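Synaptic vesicle membrane protein VAT-1 homolog-like (Homo sapiens, PDB 4A27) probably acts as an oxidoreductase of the quinone oxidoreductase branch of the zinc-containing alcohol dehydrogenase family, although its substrate is not established. Local coordinates at residues 126-131 against 291-296; 159-164 against 310-315. One frame throughout, in Å; residues are numbered along the deposited sequence.

Interaction 1: 126-131 against 291-296; sequences NFVTAY and GLIRGV. With EDO (1,2-ethanediol), chain E.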
# COMPACT_ATOMS: atom_id res chain seq x y z
N ASN A 126 -12.09 3.62 16.56
CA ASN A 126 -12.03 4.64 15.53
C ASN A 126 -10.61 5.10 15.25
O ASN A 126 -10.21 5.21 14.06
CB ASN A 126 -12.93 5.84 15.82
CG ASN A 126 -14.43 5.50 15.78
OD1 ASN A 126 -14.83 4.47 15.27
ND2 ASN A 126 -15.25 6.38 16.33
N PHE A 127 -9.85 5.39 16.30
CA PHE A 127 -8.54 5.97 16.08
C PHE A 127 -7.49 4.94 15.62
O PHE A 127 -6.63 5.27 14.80
CB PHE A 127 -8.05 6.79 17.27
CG PHE A 127 -8.66 8.16 17.32
CD1 PHE A 127 -9.95 8.34 17.82
CD2 PHE A 127 -7.97 9.27 16.82
CE1 PHE A 127 -10.55 9.61 17.81
CE2 PHE A 127 -8.56 10.55 16.82
CZ PHE A 127 -9.85 10.70 17.33
N VAL A 128 -7.57 3.70 16.10
CA VAL A 128 -6.64 2.69 15.63
C VAL A 128 -6.96 2.40 14.14
O VAL A 128 -6.07 2.25 13.34
CB VAL A 128 -6.67 1.37 16.49
CG1 VAL A 128 -5.85 0.31 15.87
CG2 VAL A 128 -6.16 1.63 17.94
N THR A 129 -8.23 2.34 13.78
CA THR A 129 -8.58 2.07 12.39
C THR A 129 -7.98 3.15 11.49
O THR A 129 -7.34 2.88 10.48
CB THR A 129 -10.11 2.00 12.23
OG1 THR A 129 -10.58 0.88 12.97
CG2 THR A 129 -10.56 1.89 10.77
N ALA A 130 -8.22 4.38 11.86
CA ALA A 130 -7.74 5.54 11.14
C ALA A 130 -6.24 5.50 11.00
O ALA A 130 -5.69 5.68 9.93
CB ALA A 130 -8.18 6.82 11.89
N TYR A 131 -5.56 5.20 12.08
CA TYR A 131 -4.11 5.26 12.09
C TYR A 131 -3.55 4.16 11.20
O TYR A 131 -2.63 4.38 10.37
CB TYR A 131 -3.57 5.12 13.51
CG TYR A 131 -2.13 5.43 13.62
CD1 TYR A 131 -1.17 4.49 13.29
CD2 TYR A 131 -1.71 6.70 13.99
CE1 TYR A 131 0.20 4.82 13.36
CE2 TYR A 131 -0.39 7.01 14.06
CZ TYR A 131 0.58 6.07 13.74
OH TYR A 131 1.93 6.42 13.85
N GLY A 291 0.39 -7.06 19.23
CA GLY A 291 1.65 -6.31 19.43
C GLY A 291 1.75 -5.04 18.60
O GLY A 291 2.05 -3.95 19.12
N LEU A 292 1.52 -5.18 17.30
CA LEU A 292 1.46 -4.05 16.39
C LEU A 292 0.46 -3.00 16.88
O LEU A 292 0.78 -1.79 16.92
CB LEU A 292 1.04 -4.53 14.99
CG LEU A 292 0.81 -3.39 13.99
CD1 LEU A 292 2.11 -2.57 13.78
CD2 LEU A 292 0.28 -3.96 12.71
N ILE A 293 -0.74 -3.45 17.23
CA ILE A 293 -1.82 -2.54 17.61
C ILE A 293 -1.41 -1.76 18.85
O ILE A 293 -1.70 -0.57 18.95
CB ILE A 293 -3.17 -3.25 17.75
CG1 ILE A 293 -3.66 -3.73 16.37
CG2 ILE A 293 -4.24 -2.36 18.51
CD1 ILE A 293 -3.67 -2.62 15.25
N ARG A 294 -0.67 -2.38 19.74
CA ARG A 294 -0.21 -1.70 20.95
C ARG A 294 0.73 -0.58 20.60
O ARG A 294 0.68 0.50 21.23
CB ARG A 294 0.47 -2.68 21.92
CG ARG A 294 0.95 -2.04 23.24
CD ARG A 294 1.23 -3.09 24.36
NE ARG A 294 0.01 -3.85 24.60
CZ ARG A 294 -0.95 -3.53 25.47
NH1 ARG A 294 -0.83 -2.51 26.30
NH2 ARG A 294 -2.04 -4.26 25.53
N GLY A 295 1.62 -0.82 19.63
CA GLY A 295 2.43 0.24 19.04
C GLY A 295 1.61 1.42 18.52
O GLY A 295 1.90 2.56 18.86
N VAL A 296 0.58 1.13 17.73
CA VAL A 296 -0.35 2.18 17.27
C VAL A 296 -1.00 2.92 18.43
O VAL A 296 -0.98 4.16 18.47
CB VAL A 296 -1.43 1.57 16.36
CG1 VAL A 296 -2.58 2.58 16.06
CG2 VAL A 296 -0.76 1.04 15.09
C1 EDO E . 2.13 -6.42 23.78
O1 EDO E . 0.77 -5.92 23.86
C2 EDO E . 1.80 -7.58 22.90
O2 EDO E . 0.42 -7.22 22.82

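Interaction 2: 159-164 against 310-315; sequences VAQLCS and KPVVDS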
# COMPACT_ATOMS: atom_id res chain seq x y z
N VAL A 159 -9.78 10.23 11.12
CA VAL A 159 -8.95 10.40 9.92
C VAL A 159 -8.56 11.90 9.70
O VAL A 159 -7.38 12.23 9.47
CB VAL A 159 -9.63 9.80 8.65
CG1 VAL A 159 -8.97 10.24 7.32
CG2 VAL A 159 -9.71 8.22 8.66
N ALA A 160 -9.52 12.81 9.85
CA ALA A 160 -9.25 14.27 9.62
C ALA A 160 -8.25 14.78 10.62
O ALA A 160 -7.35 15.50 10.27
CB ALA A 160 -10.52 15.11 9.69
N GLN A 161 -8.37 14.37 11.87
CA GLN A 161 -7.49 14.87 12.91
C GLN A 161 -6.07 14.34 12.68
O GLN A 161 -5.11 15.05 12.90
CB GLN A 161 -7.98 14.40 14.29
CG GLN A 161 -9.26 15.09 14.71
CD GLN A 161 -9.71 14.69 16.07
OE1 GLN A 161 -8.91 14.25 16.90
NE2 GLN A 161 -11.00 14.89 16.36
N LEU A 162 -5.94 13.06 12.30
CA LEU A 162 -4.63 12.48 12.09
C LEU A 162 -3.94 13.06 10.85
O LEU A 162 -2.73 13.27 10.87
CB LEU A 162 -4.68 10.95 12.00
CG LEU A 162 -4.95 10.24 13.29
CD1 LEU A 162 -5.33 8.75 13.03
CD2 LEU A 162 -3.66 10.42 14.17
N CYS A 163 -4.70 13.31 9.78
CA CYS A 163 -4.12 13.99 8.60
C CYS A 163 -3.49 15.36 8.99
O CYS A 163 -2.45 15.75 8.45
CB CYS A 163 -5.16 14.22 7.53
SG CYS A 163 -5.67 12.69 6.66
N SER A 164 -4.11 16.06 9.94
CA SER A 164 -3.62 17.36 10.36
C SER A 164 -2.30 17.28 11.13
O SER A 164 -1.66 18.30 11.33
CB SER A 164 -4.67 18.14 11.17
OG SER A 164 -4.80 17.63 12.49
N LYS A 310 -8.38 14.24 19.66
CA LYS A 310 -9.41 14.19 20.68
C LYS A 310 -10.68 13.57 20.09
O LYS A 310 -11.24 14.08 19.11
CB LYS A 310 -9.69 15.60 21.21
CG LYS A 310 -10.80 15.68 22.25
CD LYS A 310 -10.90 17.09 22.87
CE LYS A 310 -11.61 17.08 24.24
NZ LYS A 310 -10.73 16.59 25.35
N PRO A 311 -11.14 12.47 20.66
CA PRO A 311 -12.34 11.83 20.17
C PRO A 311 -13.54 12.78 20.20
O PRO A 311 -13.67 13.58 21.10
CB PRO A 311 -12.51 10.62 21.10
CG PRO A 311 -11.27 10.51 21.89
CD PRO A 311 -10.53 11.77 21.82
N VAL A 312 -14.38 12.69 19.18
CA VAL A 312 -15.58 13.52 19.03
C VAL A 312 -16.71 12.60 19.44
O VAL A 312 -16.89 11.55 18.83
CB VAL A 312 -15.82 13.96 17.58
CG1 VAL A 312 -17.22 14.64 17.42
CG2 VAL A 312 -14.73 14.96 17.11
N VAL A 313 -17.41 12.95 20.52
CA VAL A 313 -18.48 12.14 21.08
C VAL A 313 -19.83 12.73 20.65
O VAL A 313 -20.11 13.88 20.88
CB VAL A 313 -18.38 12.05 22.60
CG1 VAL A 313 -19.54 11.20 23.15
CG2 VAL A 313 -17.02 11.44 23.03
N ASP A 314 -20.65 11.93 20.00
CA ASP A 314 -21.95 12.44 19.53
C ASP A 314 -22.99 12.53 20.66
O ASP A 314 -23.71 13.53 20.77
CB ASP A 314 -22.48 11.50 18.47
CG ASP A 314 -23.87 11.90 17.98
OD1 ASP A 314 -23.98 12.88 17.24
OD2 ASP A 314 -24.84 11.23 18.33
N SER A 315 -23.06 11.48 21.47
CA SER A 315 -24.15 11.31 22.43
C SER A 315 -23.89 10.15 23.39
O SER A 315 -23.18 9.22 23.06
CB SER A 315 -25.46 11.07 21.68
OG SER A 315 -25.26 10.02 20.75

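Interaction 1: 126-131 against 291-296
Val128 and Tyr131, one turn apart on helix 124-137, meet Ile293 and Val296 of helix 290-305 in a nearly perpendicular helix-helix crossing of the medium-chain dehydrogenase fold, in which helix 124-137 comes just before strand 145-148 of the parallel, Rossmann-like sheet, which in relatives binds the nucleotide. The short axes run at 99° to each other and approach to 10.4 Å; no hydrogen bond joins the two segments, so the contact is carried by side-chain carbon alone. Val128 points at the other helix and offers mainly one methyl: its CG1 lies 3.7 Å from CD1 of Ile293 and 4.0 Å from CG1 of Val296, facing both residues. That methyl is put there by the first torsion, CG1 being anti to the backbone N (chi1 172°). Ile293 answers with the end of its longer branch, while its CG2 stays a little farther from the same methyl. Leu280 of helix 280-285 touches both Val128 and Ile293, adding a third helix to this apolar cluster, and Val128 also reaches Val297 and Leu300 farther along helix 290-305. Arg294, whose CB points away from the crossing, sends NH2 to the backbone O of Val108. The remaining piece is the aromatic one. The side chains of Tyr131 and Val296 run past each other in opposite directions, and a single methyl takes most of the contact, with CG1 of Val296 3.7 Å from CB of Tyr131 and, obliquely to the ring, 3.6 Å from its CD1.

Interaction 2: 159-164 against 310-315
Lys310 opens the segment by pairing its backbone with the side-chain amide of Gln161, which reaches across from helix 154-163. Its N donates to OE1 of Gln161 at 2.8 Å, nearly straight (166° at the hydrogen), and its carbonyl O accepts from NE2 of Gln161 at 2.9 Å. The Lys310 O lies almost in the plane of the Gln161 amide, only 2° out of it, whereas the Lys310 N is tilted out of the carbonyl plane of OE1. Two bonds to one residue's backbone thus fix which end of the amide is oxygen and which nitrogen, and they restrain its rotation. Gln161 gets this far because its chain is extended beyond CG (chi2 -178°). The side chain of Lys310 takes another course, its NZ forming a salt bridge with Glu119. Pro311 follows, turned away from the helix and packed on Phe123. At Val312 the side chain points back, and its CG2 comes to 3.8 Å from NE2 of Gln161, a light van der Waals touch beside the polar pair. A leucine in place of Gln161 would probably leave both the N and the O of Lys310 without their amide partner and free this end of the segment from the helix. Farther on, Asp314 pairs with Arg328 of helix 322-330. Val312, Asp314 and Ser315 bond through their backbones to Lys337 and Ile339 of strand 337-341, the parallel neighbour of strand 313-317, while helix 154-163 packs through Leu162 against helices 124-137 and 290-305.

In the fold
From the N terminus, the chain first builds the GroES-like part, then enters helix 124-137, the first partner of interaction 1, and soon afterwards helix 154-163, the first partner of interaction 2. It runs on through the parallel sheet before helix 290-305 returns to residues 126-131 and closes the first loop. Residues 310-315, just beyond that helix, come back to 159-164 and close the second, so the two loops cross. The centres of the two contacts lie about 14 Å apart, and the contacts adjoin: Ala130 packs on Leu162, and Phe127 on both Gln161 and Pro311. Together they tie helices 124-137 and 154-163 to helix 290-305 and to strand 313-317, which rejoins the mixed sheet through strand 337-341.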